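Local coordinates for alkaline phosphatase (PDB 7KWD), which probably hydrolyses phosphate monoesters as a homodimeric metalloenzyme that uses zinc and magnesium ions, at residues A27-L41 and L454-L468. Residues are numbered along the deposited sequence; the frame is centred on the assembly and turned at random.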
loop_
_atom_site.group_PDB
_atom_site.type_symbol
_atom_site.label_atom_id
_atom_site.label_comp_id
_atom_site.label_asym_id
_atom_site.label_seq_id
_atom_site.Cartn_x
_atom_site.Cartn_y
_atom_site.Cartn_z
ATOM N N ALA A 27 -8.460 1.500 16.251
ATOM C CA ALA A 27 -9.224 0.972 15.126
ATOM C C ALA A 27 -10.140 -0.148 15.570
ATOM O O ALA A 27 -11.204 -0.366 14.979
ATOM C CB ALA A 27 -8.288 0.480 14.023
ATOM N N LEU A 28 -9.763 -0.856 16.620
ATOM C CA LEU A 28 -10.593 -1.966 17.070
ATOM C C LEU A 28 -11.942 -1.466 17.564
ATOM O O LEU A 28 -12.962 -2.124 17.346
ATOM C CB LEU A 28 -9.850 -2.732 18.156
ATOM C CG LEU A 28 -10.453 -4.062 18.596
ATOM C CD1 LEU A 28 -10.982 -4.955 17.479
ATOM C CD2 LEU A 28 -9.318 -4.740 19.389
ATOM N N GLN A 29 -11.977 -0.286 18.182
ATOM C CA GLN A 29 -13.224 0.270 18.677
ATOM C C GLN A 29 -13.949 1.102 17.624
ATOM O O GLN A 29 -14.976 1.715 17.930
ATOM C CB GLN A 29 -12.955 1.089 19.936
ATOM C CG GLN A 29 -12.339 0.274 21.097
ATOM C CD GLN A 29 -13.236 -0.873 21.575
ATOM O OE1 GLN A 29 -12.772 -1.988 21.836
ATOM N NE2 GLN A 29 -14.514 -0.598 21.701
ATOM N N ASN A 30 -13.441 1.134 16.398
ATOM C CA ASN A 30 -14.106 1.802 15.281
ATOM C C ASN A 30 -14.968 0.754 14.598
ATOM O O ASN A 30 -14.467 -0.054 13.814
ATOM C CB ASN A 30 -13.107 2.407 14.304
ATOM C CG ASN A 30 -13.796 3.038 13.108
ATOM O OD1 ASN A 30 -14.898 3.567 13.228
ATOM N ND2 ASN A 30 -13.161 2.979 11.953
ATOM N N GLN A 31 -16.254 0.723 14.947
ATOM C CA GLN A 31 -17.178 -0.347 14.574
ATOM C C GLN A 31 -18.403 0.261 13.912
ATOM O O GLN A 31 -19.530 0.169 14.426
ATOM C CB GLN A 31 -17.558 -1.182 15.804
ATOM C CG GLN A 31 -16.349 -1.914 16.352
ATOM C CD GLN A 31 -16.652 -2.906 17.459
ATOM O OE1 GLN A 31 -17.798 -3.285 17.714
ATOM N NE2 GLN A 31 -15.593 -3.347 18.123
ATOM N N PRO A 32 -18.224 0.860 12.755
ATOM C CA PRO A 32 -19.337 1.558 12.117
ATOM C C PRO A 32 -20.427 0.600 11.688
ATOM O O PRO A 32 -20.167 -0.517 11.245
ATOM C CB PRO A 32 -18.684 2.243 10.903
ATOM C CG PRO A 32 -17.491 1.399 10.623
ATOM C CD PRO A 32 -16.976 0.992 11.977
ATOM N N SER A 33 -21.653 1.080 11.788
ATOM C CA SER A 33 -22.852 0.333 11.471
ATOM C C SER A 33 -23.236 0.541 10.026
ATOM O O SER A 33 -23.001 1.610 9.451
ATOM C CB SER A 33 -24.022 0.803 12.358
ATOM O OG SER A 33 -23.850 0.344 13.695
ATOM N N LEU A 34 -23.835 -0.503 9.443
ATOM C CA LEU A 34 -24.467 -0.365 8.136
ATOM C C LEU A 34 -25.711 0.505 8.208
ATOM O O LEU A 34 -25.958 1.320 7.310
ATOM C CB LEU A 34 -24.850 -1.733 7.602
ATOM C CG LEU A 34 -23.745 -2.697 7.156
ATOM C CD1 LEU A 34 -24.398 -4.042 6.784
ATOM C CD2 LEU A 34 -22.945 -2.102 5.980
ATOM N N GLY A 35 -26.522 0.323 9.237
ATOM C CA GLY A 35 -27.815 0.986 9.289
ATOM C C GLY A 35 -28.836 0.483 8.295
ATOM O O GLY A 35 -29.828 1.156 8.078
ATOM N N ARG A 36 -28.606 -0.679 7.681
ATOM C CA ARG A 36 -29.506 -1.282 6.707
ATOM C C ARG A 36 -29.534 -2.778 6.969
ATOM O O ARG A 36 -28.604 -3.347 7.533
ATOM C CB ARG A 36 -29.068 -1.080 5.245
ATOM C CG ARG A 36 -29.015 0.345 4.783
ATOM C CD ARG A 36 -30.405 0.979 4.644
ATOM N NE ARG A 36 -30.296 2.411 4.356
ATOM C CZ ARG A 36 -31.327 3.239 4.190
ATOM N NH1 ARG A 36 -32.570 2.783 4.288
ATOM N NH2 ARG A 36 -31.113 4.526 3.927
ATOM N N ARG A 37 -30.614 -3.412 6.534
ATOM C CA ARG A 37 -30.766 -4.858 6.621
ATOM C C ARG A 37 -30.963 -5.420 5.222
ATOM O O ARG A 37 -31.388 -4.712 4.311
ATOM C CB ARG A 37 -31.909 -5.232 7.512
ATOM C CG ARG A 37 -31.647 -4.918 8.967
ATOM C CD ARG A 37 -32.951 -4.519 9.626
ATOM N NE ARG A 37 -32.838 -3.794 10.896
ATOM C CZ ARG A 37 -33.255 -4.269 12.070
ATOM N NH1 ARG A 37 -33.764 -5.494 12.154
ATOM N NH2 ARG A 37 -33.145 -3.532 13.159
ATOM N N TYR A 38 -30.598 -6.693 5.061
ATOM C CA TYR A 38 -30.552 -7.340 3.772
ATOM C C TYR A 38 -30.995 -8.776 3.955
ATOM O O TYR A 38 -30.951 -9.314 5.062
ATOM C CB TYR A 38 -29.134 -7.289 3.171
ATOM C CG TYR A 38 -28.636 -5.891 2.944
ATOM C CD1 TYR A 38 -28.886 -5.225 1.759
ATOM C CD2 TYR A 38 -27.900 -5.245 3.923
ATOM C CE1 TYR A 38 -28.402 -3.930 1.558
ATOM C CE2 TYR A 38 -27.433 -3.964 3.748
ATOM C CZ TYR A 38 -27.681 -3.306 2.572
ATOM O OH TYR A 38 -27.207 -2.033 2.407
ATOM N N ARG A 39 -31.432 -9.383 2.846
ATOM C CA ARG A 39 -31.741 -10.803 2.805
ATOM C C ARG A 39 -30.597 -11.642 2.253
ATOM O O ARG A 39 -30.464 -12.809 2.627
ATOM C CB ARG A 39 -32.996 -11.087 1.954
ATOM C CG ARG A 39 -33.708 -12.413 2.377
ATOM C CD ARG A 39 -34.923 -12.810 1.495
ATOM N NE ARG A 39 -34.591 -12.621 0.098
ATOM C CZ ARG A 39 -34.736 -13.526 -0.864
ATOM N NH1 ARG A 39 -35.256 -14.720 -0.599
ATOM N NH2 ARG A 39 -34.350 -13.206 -2.107
ATOM N N ASN A 40 -29.787 -11.078 1.359
ATOM C CA ASN A 40 -28.715 -11.811 0.695
ATOM C C ASN A 40 -27.397 -11.072 0.898
ATOM O O ASN A 40 -27.360 -9.850 1.012
ATOM C CB ASN A 40 -28.976 -11.975 -0.802
ATOM C CG ASN A 40 -30.324 -12.587 -1.097
ATOM O OD1 ASN A 40 -30.713 -13.598 -0.507
ATOM N ND2 ASN A 40 -31.050 -11.976 -2.011
ATOM N N LEU A 41 -26.310 -11.840 0.915
ATOM C CA LEU A 41 -24.976 -11.314 1.187
ATOM C C LEU A 41 -24.027 -11.982 0.216
ATOM O O LEU A 41 -23.964 -13.214 0.159
ATOM C CB LEU A 41 -24.547 -11.617 2.622
ATOM C CG LEU A 41 -23.125 -11.229 3.009
ATOM C CD1 LEU A 41 -22.984 -9.722 3.026
ATOM C CD2 LEU A 41 -22.807 -11.824 4.371
ATOM N N LEU A 454 -10.698 3.365 9.096
ATOM C CA LEU A 454 -9.791 2.248 9.345
ATOM C C LEU A 454 -10.423 1.403 10.427
ATOM O O LEU A 454 -10.571 1.872 11.556
ATOM C CB LEU A 454 -8.408 2.707 9.781
ATOM C CG LEU A 454 -7.495 1.577 10.271
ATOM C CD1 LEU A 454 -7.124 0.618 9.141
ATOM C CD2 LEU A 454 -6.245 2.119 10.889
ATOM N N VAL A 455 -10.812 0.172 10.078
ATOM C CA VAL A 455 -11.436 -0.743 11.019
ATOM C C VAL A 455 -10.568 -1.973 11.134
ATOM O O VAL A 455 -9.631 -2.170 10.366
ATOM C CB VAL A 455 -12.867 -1.144 10.614
ATOM C CG1 VAL A 455 -13.746 0.078 10.457
ATOM C CG2 VAL A 455 -12.861 -2.012 9.375
ATOM N N ASP A 456 -10.910 -2.821 12.080
ATOM C CA ASP A 456 -10.197 -4.083 12.233
ATOM C C ASP A 456 -10.820 -5.120 11.321
ATOM O O ASP A 456 -12.010 -5.059 11.018
ATOM C CB ASP A 456 -10.228 -4.556 13.682
ATOM C CG ASP A 456 -9.289 -5.709 13.926
ATOM O OD1 ASP A 456 -8.058 -5.499 13.809
ATOM O OD2 ASP A 456 -9.790 -6.816 14.206
ATOM N N ASN A 457 -10.007 -6.089 10.872
ATOM C CA ASN A 457 -10.593 -7.075 9.970
ATOM C C ASN A 457 -11.745 -7.822 10.645
ATOM O O ASN A 457 -12.693 -8.246 9.964
ATOM C CB ASN A 457 -9.512 -8.003 9.401
ATOM C CG ASN A 457 -8.684 -8.758 10.447
ATOM O OD1 ASN A 457 -8.846 -8.624 11.665
ATOM N ND2 ASN A 457 -7.773 -9.571 9.943
ATOM N N THR A 458 -11.737 -7.916 11.979
ATOM C CA THR A 458 -12.848 -8.590 12.642
ATOM C C THR A 458 -14.157 -7.841 12.452
ATOM O O THR A 458 -15.229 -8.399 12.684
ATOM C CB THR A 458 -12.618 -8.742 14.147
ATOM O OG1 THR A 458 -12.267 -7.475 14.734
ATOM C CG2 THR A 458 -11.498 -9.753 14.387
ATOM N N HIS A 459 -14.101 -6.584 12.047
ATOM C CA HIS A 459 -15.349 -5.857 11.869
ATOM C C HIS A 459 -16.139 -6.374 10.679
ATOM O O HIS A 459 -17.363 -6.173 10.610
ATOM C CB HIS A 459 -15.092 -4.378 11.704
ATOM C CG HIS A 459 -16.321 -3.560 11.879
ATOM N ND1 HIS A 459 -17.068 -3.595 13.036
ATOM C CD2 HIS A 459 -16.978 -2.746 11.025
ATOM C CE1 HIS A 459 -18.116 -2.804 12.896
ATOM N NE2 HIS A 459 -18.077 -2.270 11.690
ATOM N N VAL A 460 -15.470 -7.050 9.737
ATOM C CA VAL A 460 -16.217 -7.618 8.634
ATOM C C VAL A 460 -17.243 -8.616 9.159
ATOM O O VAL A 460 -18.383 -8.681 8.664
ATOM C CB VAL A 460 -15.269 -8.239 7.601
ATOM C CG1 VAL A 460 -16.096 -9.062 6.670
ATOM C CG2 VAL A 460 -14.497 -7.119 6.910
ATOM N N PHE A 461 -16.883 -9.368 10.204
ATOM C CA PHE A 461 -17.847 -10.250 10.858
ATOM C C PHE A 461 -19.067 -9.484 11.368
ATOM O O PHE A 461 -20.204 -9.892 11.135
ATOM C CB PHE A 461 -17.162 -10.969 12.012
ATOM C CG PHE A 461 -18.061 -11.909 12.775
ATOM C CD1 PHE A 461 -18.442 -13.125 12.226
ATOM C CD2 PHE A 461 -18.522 -11.568 14.042
ATOM C CE1 PHE A 461 -19.247 -14.002 12.930
ATOM C CE2 PHE A 461 -19.341 -12.428 14.741
ATOM C CZ PHE A 461 -19.695 -13.652 14.192
ATOM N N ARG A 462 -18.844 -8.354 12.054
ATOM C CA ARG A 462 -19.962 -7.559 12.554
ATOM C C ARG A 462 -20.830 -7.017 11.430
ATOM O O ARG A 462 -22.065 -6.995 11.542
ATOM C CB ARG A 462 -19.432 -6.415 13.420
ATOM C CG ARG A 462 -18.774 -6.962 14.660
ATOM C CD ARG A 462 -18.452 -5.897 15.683
ATOM N NE ARG A 462 -17.403 -6.416 16.533
ATOM C CZ ARG A 462 -16.115 -6.243 16.274
ATOM N NH1 ARG A 462 -15.750 -5.530 15.214
ATOM N NH2 ARG A 462 -15.210 -6.776 17.073
ATOM N N LEU A 463 -20.211 -6.579 10.332
ATOM C CA LEU A 463 -20.994 -6.081 9.212
ATOM C C LEU A 463 -21.846 -7.184 8.598
ATOM O O LEU A 463 -23.006 -6.959 8.237
ATOM C CB LEU A 463 -20.079 -5.493 8.146
ATOM C CG LEU A 463 -19.210 -4.314 8.557
ATOM C CD1 LEU A 463 -18.250 -4.023 7.403
ATOM C CD2 LEU A 463 -20.054 -3.154 8.884
ATOM N N MET A 464 -21.276 -8.372 8.431
ATOM C CA MET A 464 -22.071 -9.470 7.895
ATOM C C MET A 464 -23.231 -9.796 8.820
ATOM O O MET A 464 -24.358 -10.054 8.358
ATOM C CB MET A 464 -21.207 -10.704 7.684
ATOM C CG MET A 464 -20.132 -10.488 6.660
ATOM S SD MET A 464 -19.435 -12.011 6.012
ATOM C CE MET A 464 -18.556 -12.667 7.422
ATOM N N GLY A 465 -22.976 -9.800 10.125
ATOM C CA GLY A 465 -24.030 -10.156 11.065
ATOM C C GLY A 465 -25.127 -9.112 11.112
ATOM O O GLY A 465 -26.305 -9.451 11.192
ATOM N N GLU A 466 -24.754 -7.836 11.094
ATOM C CA GLU A 466 -25.741 -6.773 11.039
ATOM C C GLU A 466 -26.581 -6.897 9.791
ATOM O O GLU A 466 -27.809 -6.875 9.857
ATOM C CB GLU A 466 -25.086 -5.393 11.064
ATOM C CG GLU A 466 -26.103 -4.289 10.758
ATOM C CD GLU A 466 -25.539 -2.867 10.902
ATOM O OE1 GLU A 466 -24.287 -2.693 10.926
ATOM O OE2 GLU A 466 -26.369 -1.923 10.951
ATOM N N ALA A 467 -25.922 -7.038 8.630
ATOM C CA ALA A 467 -26.660 -7.061 7.369
ATOM C C ALA A 467 -27.781 -8.090 7.397
ATOM O O ALA A 467 -28.865 -7.835 6.869
ATOM C CB ALA A 467 -25.725 -7.368 6.185
ATOM N N LEU A 468 -27.536 -9.265 7.984
ATOM C CA LEU A 468 -28.499 -10.365 7.885
ATOM C C LEU A 468 -29.252 -10.645 9.179
ATOM O O LEU A 468 -30.099 -11.532 9.202
ATOM C CB LEU A 468 -27.795 -11.662 7.449
ATOM C CG LEU A 468 -27.032 -11.603 6.128
ATOM C CD1 LEU A 468 -26.427 -12.972 5.817
ATOM C CD2 LEU A 468 -27.941 -11.153 5.049
HETATM O O HOH W 1 -13.191 -2.589 14.099
HETATM O O HOH W 2 -26.979 -1.112 13.581
HETATM O O HOH W 3 -28.862 -2.713 10.302
HETATM O O HOH W 4 -31.578 -11.907 6.956
#
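Glu466 extends from helix 459-468 and grips two consecutive backbone amides: OE1 accepts from Leu34 N (2.7 Å) and OE2 from Gly35 N (2.8 Å). Both N-H groups approach the carboxylate from above its plane. It gets there because CG is anti to the backbone N (chi1 170°) and the chain stays extended; two waters also donate to OE2. Three further direct hydrogen bonds space out the attachment. His459 NE2 donates in its ring plane to Pro32 O (2.8 Å), and Arg462 NH1 bonds ND1 at the same ring's edge; the two in-plane bonds together fix the imidazole's rotation. Asn30 ND2 meets Leu454 O almost linearly (171°), although from above the carbonyl plane, and also donates to Leu452 O. Tyr38 N donates to Ala467 O near the helix's C-terminal end.

Stacking supplies one contact: the Gln31 amide lies flat over the Arg462 guanidinium, their planes 9° apart, with NE2 over its centre and in turn bonded to Leu28 O.

Apolar packing runs between the helix and Leu34, Tyr38 and Leu41. Leu34 CD1 sits 3.6 Å from Ala467 CB, which also meets Tyr38 CD2; Leu311 of strand 310-325 backs all three residues. Leu41 sets CD2 against Met464 SD (3.8 Å) and CB against Leu468 CD1.

Residues 27-41 thus run along the helix before entering the central strand 40-46, while Ala27 N donates to Glu72 OE2 of the second subunit. Four of the five direct bonds end on backbone atoms of 27-41, three of them from His459 and Glu466 side chains, consistent with the helix holding the path of an irregular chain.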